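Local coordinates for F5/8 type C domain protein (Bacteroides ovatus, PDB 4ZRX) that probably cleaves alpha-L-fucose residues from glycans by hydrolysis, as a putative alpha-L-fucosidase that joins a TIM-barrel domain to an F5/8 type C domain, at residues R160-F165 with K195-D200; W105-T110 with I166-E171; L172-G177 with Q209-K214. All coordinates share one frame; numbering follows the deposited sequence. Where two conformers were deposited one is given.

In the fold
All three contacts lie in the TIM-barrel region and string out along one outer helix, 158-174, with centres about 14 Å apart for contacts 1 and 2 and about 13 Å for contacts 2 and 3. Along the chain the loop 105-110 comes first, then three consecutive segments, 160-165, 166-171 and 172-177, the last running off the helix into a turn, then 195-200 and 209-214. T109 packs on F164, and W105 on L172 and Y176, so neighbouring contacts touch. One helix is thus fixed along its length, by contact 2 to the loop after strand 91-97 and by contacts 1 and 3 to the two ends of helix 201-211, the next outer helix.

Contact 1: residues R160-F165 with K195-D200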
loop_
_atom_site.group_PDB
_atom_site.type_symbol
_atom_site.label_atom_id
_atom_site.label_comp_id
_atom_site.label_asym_id
_atom_site.label_seq_id
_atom_site.Cartn_x
_atom_site.Cartn_y
_atom_site.Cartn_z
ATOM N N ARG A 160 25.458 -14.748 -20.341
ATOM C CA ARG A 160 25.096 -16.081 -19.909
ATOM C C ARG A 160 23.860 -15.982 -18.991
ATOM O O ARG A 160 22.894 -16.743 -19.110
ATOM C CB ARG A 160 26.247 -16.680 -19.140
ATOM C CG ARG A 160 26.105 -18.151 -18.955
ATOM C CD ARG A 160 27.446 -18.819 -18.697
ATOM N NE ARG A 160 27.251 -20.261 -18.503
ATOM C CZ ARG A 160 28.209 -21.116 -18.150
ATOM N NH1 ARG A 160 29.449 -20.704 -17.921
ATOM N NH2 ARG A 160 27.920 -22.407 -18.022
ATOM N N TYR A 161 23.907 -15.025 -18.092
ATOM C CA TYR A 161 22.715 -14.821 -17.223
ATOM C C TYR A 161 21.507 -14.321 -17.995
ATOM O O TYR A 161 20.393 -14.711 -17.697
ATOM C CB TYR A 161 22.977 -13.916 -16.035
ATOM C CG TYR A 161 21.742 -13.849 -15.122
ATOM C CD1 TYR A 161 21.458 -14.857 -14.230
ATOM C CD2 TYR A 161 20.881 -12.779 -15.191
ATOM C CE1 TYR A 161 20.341 -14.802 -13.413
ATOM C CE2 TYR A 161 19.752 -12.713 -14.378
ATOM C CZ TYR A 161 19.497 -13.703 -13.492
ATOM O OH TYR A 161 18.369 -13.630 -12.696
ATOM N N ASN A 162 21.722 -13.470 -18.984
ATOM C CA ASN A 162 20.615 -13.017 -19.799
ATOM C C ASN A 162 19.949 -14.172 -20.495
ATOM O O ASN A 162 18.734 -14.273 -20.494
ATOM C CB ASN A 162 21.060 -11.929 -20.762
ATOM C CG ASN A 162 21.264 -10.584 -20.063
ATOM O OD1 ASN A 162 20.523 -10.234 -19.137
ATOM N ND2 ASN A 162 22.195 -9.804 -20.546
ATOM N N ASP A 163 20.735 -15.099 -21.067
ATOM C CA ASP A 163 20.157 -16.297 -21.707
ATOM C C ASP A 163 19.396 -17.140 -20.699
ATOM O O ASP A 163 18.310 -17.654 -20.997
ATOM C CB ASP A 163 21.270 -17.175 -22.349
ATOM C CG ASP A 163 20.733 -18.471 -22.997
ATOM O OD1 ASP A 163 20.265 -18.405 -24.161
ATOM O OD2 ASP A 163 20.833 -19.565 -22.388
ATOM N N PHE A 164 20.004 -17.326 -19.541
ATOM C CA PHE A 164 19.447 -18.125 -18.431
ATOM C C PHE A 164 18.088 -17.548 -17.998
ATOM O O PHE A 164 17.104 -18.269 -17.838
ATOM C CB PHE A 164 20.497 -18.040 -17.283
ATOM C CG PHE A 164 20.073 -18.665 -15.943
ATOM C CD1 PHE A 164 20.291 -20.001 -15.669
ATOM C CD2 PHE A 164 19.492 -17.883 -14.970
ATOM C CE1 PHE A 164 19.929 -20.534 -14.412
ATOM C CE2 PHE A 164 19.171 -18.374 -13.783
ATOM C CZ PHE A 164 19.351 -19.711 -13.500
ATOM N N PHE A 165 18.091 -16.248 -17.843
ATOM C CA PHE A 165 16.883 -15.485 -17.472
ATOM C C PHE A 165 15.797 -15.632 -18.497
ATOM O O PHE A 165 14.659 -15.894 -18.159
ATOM C CB PHE A 165 17.222 -14.044 -17.231
ATOM C CG PHE A 165 16.111 -13.255 -16.491
ATOM C CD1 PHE A 165 15.981 -13.368 -15.110
ATOM C CD2 PHE A 165 15.207 -12.501 -17.190
ATOM C CE1 PHE A 165 14.987 -12.686 -14.445
ATOM C CE2 PHE A 165 14.212 -11.783 -16.530
ATOM C CZ PHE A 165 14.107 -11.898 -15.136
ATOM N N LYS A 195 28.581 -8.569 -7.745
ATOM C CA LYS A 195 28.347 -8.946 -9.154
ATOM C C LYS A 195 27.626 -7.874 -9.966
ATOM O O LYS A 195 26.686 -7.260 -9.459
ATOM C CB LYS A 195 27.601 -10.277 -9.200
ATOM C CG LYS A 195 28.279 -11.338 -8.338
ATOM C CD LYS A 195 27.686 -12.687 -8.540
ATOM C CE LYS A 195 28.100 -13.646 -7.431
ATOM N NZ LYS A 195 26.953 -14.528 -7.062
ATOM N N LYS A 196 28.064 -7.653 -11.212
ATOM C CA LYS A 196 27.554 -6.565 -12.033
ATOM C C LYS A 196 26.868 -7.063 -13.293
ATOM O O LYS A 196 27.485 -7.234 -14.338
ATOM C CB LYS A 196 28.668 -5.611 -12.403
ATOM C CG LYS A 196 29.125 -4.731 -11.277
ATOM C CD LYS A 196 30.069 -3.669 -11.859
ATOM C CE LYS A 196 30.677 -2.777 -10.801
ATOM N NZ LYS A 196 31.971 -2.196 -11.278
ATOM N N GLN A 197 25.560 -7.225 -13.218
ATOM C CA GLN A 197 24.807 -7.763 -14.327
ATOM C C GLN A 197 24.321 -6.632 -15.199
ATOM O O GLN A 197 23.753 -5.680 -14.691
ATOM C CB GLN A 197 23.610 -8.543 -13.768
ATOM C CG GLN A 197 22.701 -9.153 -14.803
ATOM C CD GLN A 197 23.365 -10.194 -15.696
ATOM O OE1 GLN A 197 24.273 -10.923 -15.263
ATOM N NE2 GLN A 197 22.903 -10.279 -16.944
ATOM N N VAL A 198 24.490 -6.757 -16.508
ATOM C CA VAL A 198 23.908 -5.813 -17.461
ATOM C C VAL A 198 22.799 -6.587 -18.107
ATOM O O VAL A 198 23.031 -7.515 -18.894
ATOM C CB VAL A 198 24.950 -5.299 -18.501
ATOM C CG1 VAL A 198 24.312 -4.368 -19.495
ATOM C CG2 VAL A 198 26.117 -4.615 -17.759
ATOM N N TYR A 199 21.574 -6.231 -17.734
ATOM C CA TYR A 199 20.414 -6.956 -18.193
ATOM C C TYR A 199 20.030 -6.604 -19.631
ATOM O O TYR A 199 20.026 -5.432 -19.995
ATOM C CB TYR A 199 19.253 -6.598 -17.309
ATOM C CG TYR A 199 19.431 -6.960 -15.864
ATOM C CD1 TYR A 199 19.205 -8.253 -15.439
ATOM C CD2 TYR A 199 19.803 -6.008 -14.924
ATOM C CE1 TYR A 199 19.344 -8.597 -14.107
ATOM C CE2 TYR A 199 19.920 -6.343 -13.555
ATOM C CZ TYR A 199 19.663 -7.667 -13.175
ATOM O OH TYR A 199 19.770 -8.031 -11.863
ATOM N N ASP A 200 19.599 -7.600 -20.403
ATOM C CA ASP A 200 19.056 -7.366 -21.747
ATOM C C ASP A 200 17.546 -7.224 -21.644
ATOM O O ASP A 200 16.769 -8.085 -22.051
ATOM C CB ASP A 200 19.437 -8.510 -22.699
ATOM C CG ASP A 200 19.193 -8.157 -24.165
ATOM O OD1 ASP A 200 18.457 -7.202 -24.477
ATOM O OD2 ASP A 200 19.742 -8.891 -25.005
#
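Y161 meets Q197 and Y199 where the loop 195-200 passes the first turns of helix 158-174. Y161 CG is anti to the backbone N (chi1 -175°), which starts the ring off beside the carbonyl carbon, and the Q197 side chain crosses the tyrosine at about a right angle. The amide carbon Q197 CD lies 3.6 Å from Y161 CD2, while Q197 OE1 comes to 3.4 Å from Y161 CB. That oxygen accepts from the backbone N of G156, which holds the amide in this position. Farther out on the ring, Y161 CE2 approaches the edge of the Y199 ring, 4.1 Å from Y199 CE1. Within the loop, Q197 CG covers one face of Y199 near its rim. Each tyrosine hydroxyl is anchored outside the contact, Y161 OH to K97 NZ and Y199 OH to Y155 OH.

N162 carries the polar part. Its ND2 donates to V198 O over 2.9 Å, with the donor in the plane of that carbonyl. On the other branch, N162 OD1 accepts from D200 N at 3.1 Å, the N-H coming from above the side-chain carbonyl plane, 56° out of it. One primary amide therefore grips a loop carbonyl and the loop N-H two residues on. Q197 NE2 adds a weak bond to N162 OD1, 3.2 Å long, and its second partner is S158 O.

D200 is the N-cap of helix 201-211, its OD1 accepting from A203 N, so N162 holds the chain just where that helix starts. The F165 ring meets those of F204, on helix 201-211, and F184, on strand 181-184. The contact thus joins two successive outer helices of the barrel at the end where the loop leaving strand 181-184 enters the second one.

Contact 2: residues W105-T110 with I166-E171; sequences WPTATT and IRQLTE
T109 and Q168 mark the closest backbone approach, 6.7 Å between their CA atoms, as the irregular loop 105-110 passes the middle of helix 158-174. E171 reaches into this loop and takes three donors. W105 NE1 gives to E171 OE1 at 2.9 Å, from above the carboxylate plane and with the indole turned nearly perpendicular to it. T107 OG1 donates to the same oxygen along its syn lone pair, a short 2.5 Å. The other oxygen, OE2, receives the backbone N of A108 at 3.0 Å. Gripped at both oxygens, the carboxylate has its rotation fixed.

T107 OG1 also accepts from T109 N, closing an ST turn, and from T109 OG1. T109 has OG1 between its backbone N and carbonyl carbon (chi1 59°), where Q168 NE2 donates to it at 3.1 Å. A relay of bonds thus runs from Q168 through both threonines to E171. The far end of the Q168 amide, OE1, accepts from K97 NZ. In one of the two R167 conformers, T109 CG2 sits over the centre of the guanidinium and a water links R167 NH1 to T109 O.

W105 lies against L145 of strand 140-145 and L172 of helix 158-174, while I166 and T170 touch helix 201-211. The helix is therefore packed between the loop after strand 91-97 and the next outer helix.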
loop_
_atom_site.group_PDB
_atom_site.type_symbol
_atom_site.label_atom_id
_atom_site.label_comp_id
_atom_site.label_asym_id
_atom_site.label_seq_id
_atom_site.Cartn_x
_atom_site.Cartn_y
_atom_site.Cartn_z
ATOM N N TRP A 105 8.986 -23.649 -9.661
ATOM C CA TRP A 105 8.605 -24.578 -10.680
ATOM C C TRP A 105 9.907 -25.334 -11.075
ATOM O O TRP A 105 11.043 -24.810 -10.916
ATOM C CB TRP A 105 8.018 -23.867 -11.886
ATOM C CG TRP A 105 9.019 -23.181 -12.780
ATOM C CD1 TRP A 105 9.335 -23.549 -14.034
ATOM C CD2 TRP A 105 9.727 -21.934 -12.549
ATOM N NE1 TRP A 105 10.259 -22.706 -14.563
ATOM C CE2 TRP A 105 10.515 -21.696 -13.684
ATOM C CE3 TRP A 105 9.801 -21.022 -11.486
ATOM C CZ2 TRP A 105 11.369 -20.594 -13.805
ATOM C CZ3 TRP A 105 10.704 -19.948 -11.569
ATOM C CH2 TRP A 105 11.457 -19.737 -12.732
ATOM N N PRO A 106 9.732 -26.554 -11.594
ATOM C CA PRO A 106 10.911 -27.393 -11.950
ATOM C C PRO A 106 11.527 -26.933 -13.250
ATOM O O PRO A 106 11.345 -27.570 -14.324
ATOM C CB PRO A 106 10.315 -28.792 -12.112
ATOM C CG PRO A 106 8.866 -28.573 -12.485
ATOM C CD PRO A 106 8.457 -27.280 -11.726
ATOM N N THR A 107 12.233 -25.833 -13.185
ATOM C CA THR A 107 12.903 -25.256 -14.335
ATOM C C THR A 107 14.007 -26.186 -14.872
ATOM O O THR A 107 14.711 -26.842 -14.126
ATOM C CB THR A 107 13.495 -23.906 -13.958
ATOM O OG1 THR A 107 14.165 -23.296 -15.067
ATOM C CG2 THR A 107 14.447 -23.980 -12.788
ATOM N N ALA A 108 14.206 -26.156 -16.179
ATOM C CA ALA A 108 15.346 -26.860 -16.801
ATOM C C ALA A 108 16.652 -26.098 -16.555
ATOM O O ALA A 108 17.733 -26.596 -16.845
ATOM C CB ALA A 108 15.114 -26.983 -18.322
ATOM N N THR A 109 16.590 -24.882 -15.987
ATOM C CA THR A 109 17.757 -24.001 -15.944
ATOM C C THR A 109 18.687 -24.204 -14.756
ATOM O O THR A 109 19.868 -23.799 -14.815
ATOM C CB THR A 109 17.366 -22.524 -15.899
ATOM O OG1 THR A 109 16.548 -22.255 -14.733
ATOM C CG2 THR A 109 16.634 -22.122 -17.137
ATOM N N THR A 110 18.158 -24.767 -13.688
ATOM C CA THR A 110 18.921 -24.861 -12.417
ATOM C C THR A 110 18.328 -25.950 -11.571
ATOM O O THR A 110 17.145 -26.290 -11.714
ATOM C CB THR A 110 18.929 -23.526 -11.667
ATOM O OG1 THR A 110 19.632 -23.629 -10.430
ATOM C CG2 THR A 110 17.523 -23.025 -11.380
ATOM N N ILE A 166 16.154 -15.526 -19.789
ATOM C CA ILE A 166 15.166 -15.703 -20.822
ATOM C C ILE A 166 14.653 -17.115 -20.783
ATOM O O ILE A 166 13.484 -17.332 -21.059
ATOM C CB ILE A 166 15.751 -15.313 -22.245
ATOM C CG1 ILE A 166 15.887 -13.790 -22.285
ATOM C CG2 ILE A 166 14.844 -15.797 -23.373
ATOM C CD1 ILE A 166 16.661 -13.268 -23.482
ATOM N N ARG A 167 15.522 -18.118 -20.519
ATOM C CA ARG A 167 15.005 -19.481 -20.483
ATOM C C ARG A 167 14.027 -19.658 -19.343
ATOM O O ARG A 167 12.986 -20.274 -19.539
ATOM C CB ARG A 167 16.109 -20.533 -20.446
ATOM C CG ARG A 167 16.675 -20.748 -21.794
ATOM C CD ARG A 167 17.964 -21.560 -21.693
ATOM N NE ARG A 167 17.840 -22.828 -20.960
ATOM C CZ ARG A 167 18.713 -23.239 -20.026
ATOM N NH1 ARG A 167 19.710 -22.455 -19.645
ATOM N NH2 ARG A 167 18.572 -24.422 -19.454
ATOM N N GLN A 168 14.311 -19.079 -18.175
ATOM C CA GLN A 168 13.322 -19.101 -17.067
ATOM C C GLN A 168 11.991 -18.425 -17.400
ATOM O O GLN A 168 10.886 -18.971 -17.167
ATOM C CB GLN A 168 13.914 -18.468 -15.822
ATOM C CG GLN A 168 15.053 -19.278 -15.241
ATOM C CD GLN A 168 15.536 -18.764 -13.883
ATOM O OE1 GLN A 168 15.396 -17.573 -13.550
ATOM N NE2 GLN A 168 16.187 -19.622 -13.133
ATOM N N LEU A 169 12.118 -17.267 -18.008
ATOM C CA LEU A 169 10.966 -16.433 -18.415
ATOM C C LEU A 169 10.139 -17.138 -19.438
ATOM O O LEU A 169 8.959 -17.141 -19.374
ATOM C CB LEU A 169 11.477 -15.098 -18.892
ATOM C CG LEU A 169 10.456 -14.066 -19.379
ATOM C CD1 LEU A 169 9.559 -13.657 -18.230
ATOM C CD2 LEU A 169 11.231 -12.899 -19.954
ATOM N N THR A 170 10.794 -17.786 -20.409
ATOM C CA THR A 170 10.114 -18.538 -21.452
ATOM C C THR A 170 9.349 -19.691 -20.860
ATOM O O THR A 170 8.233 -19.914 -21.213
ATOM C CB THR A 170 11.114 -19.001 -22.522
ATOM O OG1 THR A 170 11.743 -17.848 -23.113
ATOM C CG2 THR A 170 10.441 -19.871 -23.592
ATOM N N GLU A 171 9.894 -20.377 -19.861
ATOM C CA GLU A 171 9.097 -21.434 -19.234
ATOM C C GLU A 171 7.806 -20.882 -18.611
ATOM O O GLU A 171 6.665 -21.419 -18.794
ATOM C CB GLU A 171 9.927 -22.154 -18.158
ATOM C CG GLU A 171 11.029 -22.972 -18.739
ATOM C CD GLU A 171 12.077 -23.419 -17.743
ATOM O OE1 GLU A 171 12.232 -22.783 -16.627
ATOM O OE2 GLU A 171 12.801 -24.408 -18.119
HETATM O O HOH W 1 21.246 -23.328 -17.068
#

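Contact 3: residues L172-G177 with Q209-K214; sequences LLTNYG and QRLQPK
L173 and L211 pack where two successive outer helices of the TIM barrel, 158-174 and 201-211, finish side by side; strand 181-184 lies between them in sequence, part of the alternating strand-helix order of this fold. The CA atoms of L173 and L211 are 6.1 Å apart.

The van der Waals packing is limited. L211 CD1 lies against L173 CB at 3.8 Å and against T174 OG1 at 3.7 Å, while L211 CB rests near the L173 carbonyl oxygen. T174 OG1 itself bonds back to T170 O. L173 CB also faces the aliphatic part of Q212, whose CG is 4.0 Å away.

The hydrogen bonds come from one side chain. Q212, the first residue to leave helical geometry after helix 201-211, has its chain bent at chi2 (-66°), which swings CD back toward the other segment. From there NE2 donates both its hydrogens: one to L173 O at 2.8 Å, nearly in the plane of the Q212 amide, and one to G177 O at 3.0 Å, tilted 30° from that plane. OE1 accepts from V179 N, so the amide is held at both ends and ties L173 to the turn at G177. An alanine here would remove the amide, and would probably leave G177 O without this donor and the turn leading to strand 181-184 less firmly fixed to the neighbouring helix.

Water completes the set. A single molecule donates to two backbone carbonyls, reaching L211 O at 2.7 Å and L173 O at 3.0 Å, so L173 O receives the Q212 amide and this water together.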
loop_
_atom_site.group_PDB
_atom_site.type_symbol
_atom_site.label_atom_id
_atom_site.label_comp_id
_atom_site.label_asym_id
_atom_site.label_seq_id
_atom_site.Cartn_x
_atom_site.Cartn_y
_atom_site.Cartn_z
ATOM N N LEU A 172 7.973 -19.808 -17.849
ATOM C CA LEU A 172 6.846 -19.204 -17.139
ATOM C C LEU A 172 5.777 -18.672 -18.065
ATOM O O LEU A 172 4.601 -18.703 -17.720
ATOM C CB LEU A 172 7.336 -18.113 -16.156
ATOM C CG LEU A 172 8.210 -18.572 -14.982
ATOM C CD1 LEU A 172 8.739 -17.410 -14.224
ATOM C CD2 LEU A 172 7.381 -19.445 -14.083
ATOM N N LEU A 173 6.212 -18.221 -19.234
ATOM C CA LEU A 173 5.301 -17.600 -20.185
ATOM C C LEU A 173 4.775 -18.547 -21.259
ATOM O O LEU A 173 4.003 -18.123 -22.119
ATOM C CB LEU A 173 5.984 -16.396 -20.825
ATOM C CG LEU A 173 6.412 -15.255 -19.881
ATOM C CD1 LEU A 173 6.793 -14.056 -20.683
ATOM C CD2 LEU A 173 5.455 -14.881 -18.842
ATOM N N THR A 174 5.220 -19.801 -21.232
ATOM C CA THR A 174 4.814 -20.848 -22.196
ATOM C C THR A 174 3.907 -21.882 -21.544
ATOM O O THR A 174 2.805 -22.223 -22.056
ATOM C CB THR A 174 6.022 -21.514 -22.771
ATOM O OG1 THR A 174 6.814 -20.550 -23.481
ATOM C CG2 THR A 174 5.598 -22.689 -23.768
ATOM N N ASN A 175 4.338 -22.377 -20.376
ATOM C CA ASN A 175 3.686 -23.544 -19.780
ATOM C C ASN A 175 2.591 -23.292 -18.813
ATOM O O ASN A 175 2.037 -24.236 -18.257
ATOM C CB ASN A 175 4.760 -24.397 -19.079
ATOM C CG ASN A 175 5.822 -24.876 -20.026
ATOM O OD1 ASN A 175 7.002 -24.965 -19.665
ATOM N ND2 ASN A 175 5.431 -25.148 -21.209
ATOM N N TYR A 176 2.206 -22.020 -18.596
ATOM C CA TYR A 176 1.205 -21.716 -17.570
ATOM C C TYR A 176 0.120 -20.751 -18.101
ATOM O O TYR A 176 -0.273 -19.807 -17.368
ATOM C CB TYR A 176 1.947 -21.099 -16.373
ATOM C CG TYR A 176 3.020 -22.021 -15.844
ATOM C CD1 TYR A 176 2.684 -23.126 -15.032
ATOM C CD2 TYR A 176 4.333 -21.885 -16.224
ATOM C CE1 TYR A 176 3.642 -24.022 -14.613
ATOM C CE2 TYR A 176 5.291 -22.779 -15.786
ATOM C CZ TYR A 176 4.944 -23.839 -14.956
ATOM O OH TYR A 176 5.959 -24.696 -14.549
ATOM N N GLY A 177 -0.340 -20.981 -19.334
ATOM C CA GLY A 177 -1.467 -20.213 -19.843
ATOM C C GLY A 177 -1.167 -18.716 -19.957
ATOM O O GLY A 177 -0.031 -18.299 -20.005
ATOM N N GLN A 209 6.346 -10.048 -25.163
ATOM C CA GLN A 209 5.440 -9.656 -26.258
ATOM C C GLN A 209 5.082 -10.813 -27.196
ATOM O O GLN A 209 3.940 -10.896 -27.693
ATOM C CB GLN A 209 6.054 -8.517 -27.054
ATOM C CG GLN A 209 6.005 -7.205 -26.322
ATOM C CD GLN A 209 6.670 -6.110 -27.095
ATOM O OE1 GLN A 209 6.098 -5.627 -28.068
ATOM N NE2 GLN A 209 7.876 -5.735 -26.726
ATOM N N ARG A 210 6.035 -11.702 -27.419
ATOM C CA ARG A 210 5.822 -12.814 -28.343
ATOM C C ARG A 210 4.937 -13.856 -27.743
ATOM O O ARG A 210 4.008 -14.319 -28.390
ATOM C CB ARG A 210 7.146 -13.418 -28.773
ATOM C CG ARG A 210 6.974 -14.645 -29.655
ATOM C CD ARG A 210 8.270 -14.999 -30.328
ATOM N NE ARG A 210 9.369 -14.958 -29.378
ATOM C CZ ARG A 210 9.698 -15.926 -28.536
ATOM N NH1 ARG A 210 9.047 -17.086 -28.513
ATOM N NH2 ARG A 210 10.717 -15.734 -27.718
ATOM N N LEU A 211 5.219 -14.222 -26.482
ATOM C CA LEU A 211 4.476 -15.247 -25.777
ATOM C C LEU A 211 3.196 -14.817 -25.146
ATOM O O LEU A 211 2.265 -15.617 -25.011
ATOM C CB LEU A 211 5.370 -15.874 -24.725
ATOM C CG LEU A 211 6.637 -16.523 -25.315
ATOM C CD1 LEU A 211 7.570 -16.998 -24.210
ATOM C CD2 LEU A 211 6.324 -17.682 -26.241
ATOM N N GLN A 212 3.117 -13.542 -24.795
ATOM C CA GLN A 212 2.017 -13.031 -23.954
ATOM C C GLN A 212 1.607 -11.642 -24.386
ATOM O O GLN A 212 1.939 -10.631 -23.735
ATOM C CB GLN A 212 2.452 -13.011 -22.504
ATOM C CG GLN A 212 2.688 -14.409 -21.915
ATOM C CD GLN A 212 1.457 -15.262 -21.802
ATOM O OE1 GLN A 212 0.301 -14.799 -21.820
ATOM N NE2 GLN A 212 1.698 -16.555 -21.696
ATOM N N PRO A 213 0.873 -11.571 -25.504
ATOM C CA PRO A 213 0.484 -10.289 -26.058
ATOM C C PRO A 213 -0.332 -9.394 -25.133
ATOM O O PRO A 213 -0.392 -8.185 -25.376
ATOM C CB PRO A 213 -0.361 -10.695 -27.274
ATOM C CG PRO A 213 0.044 -12.072 -27.615
ATOM C CD PRO A 213 0.504 -12.715 -26.387
ATOM N N LYS A 214 -0.986 -9.957 -24.119
ATOM C CA LYS A 214 -1.791 -9.164 -23.206
ATOM C C LYS A 214 -1.008 -8.623 -22.018
ATOM O O LYS A 214 -1.553 -7.749 -21.279
ATOM C CB LYS A 214 -2.938 -9.990 -22.659
ATOM C CG LYS A 214 -3.953 -10.342 -23.716
ATOM C CD LYS A 214 -5.030 -11.205 -23.121
ATOM C CE LYS A 214 -6.221 -11.422 -24.083
ATOM N NZ LYS A 214 -6.918 -12.604 -23.535
HETATM O O HOH W 2 2.856 -18.297 -24.845
#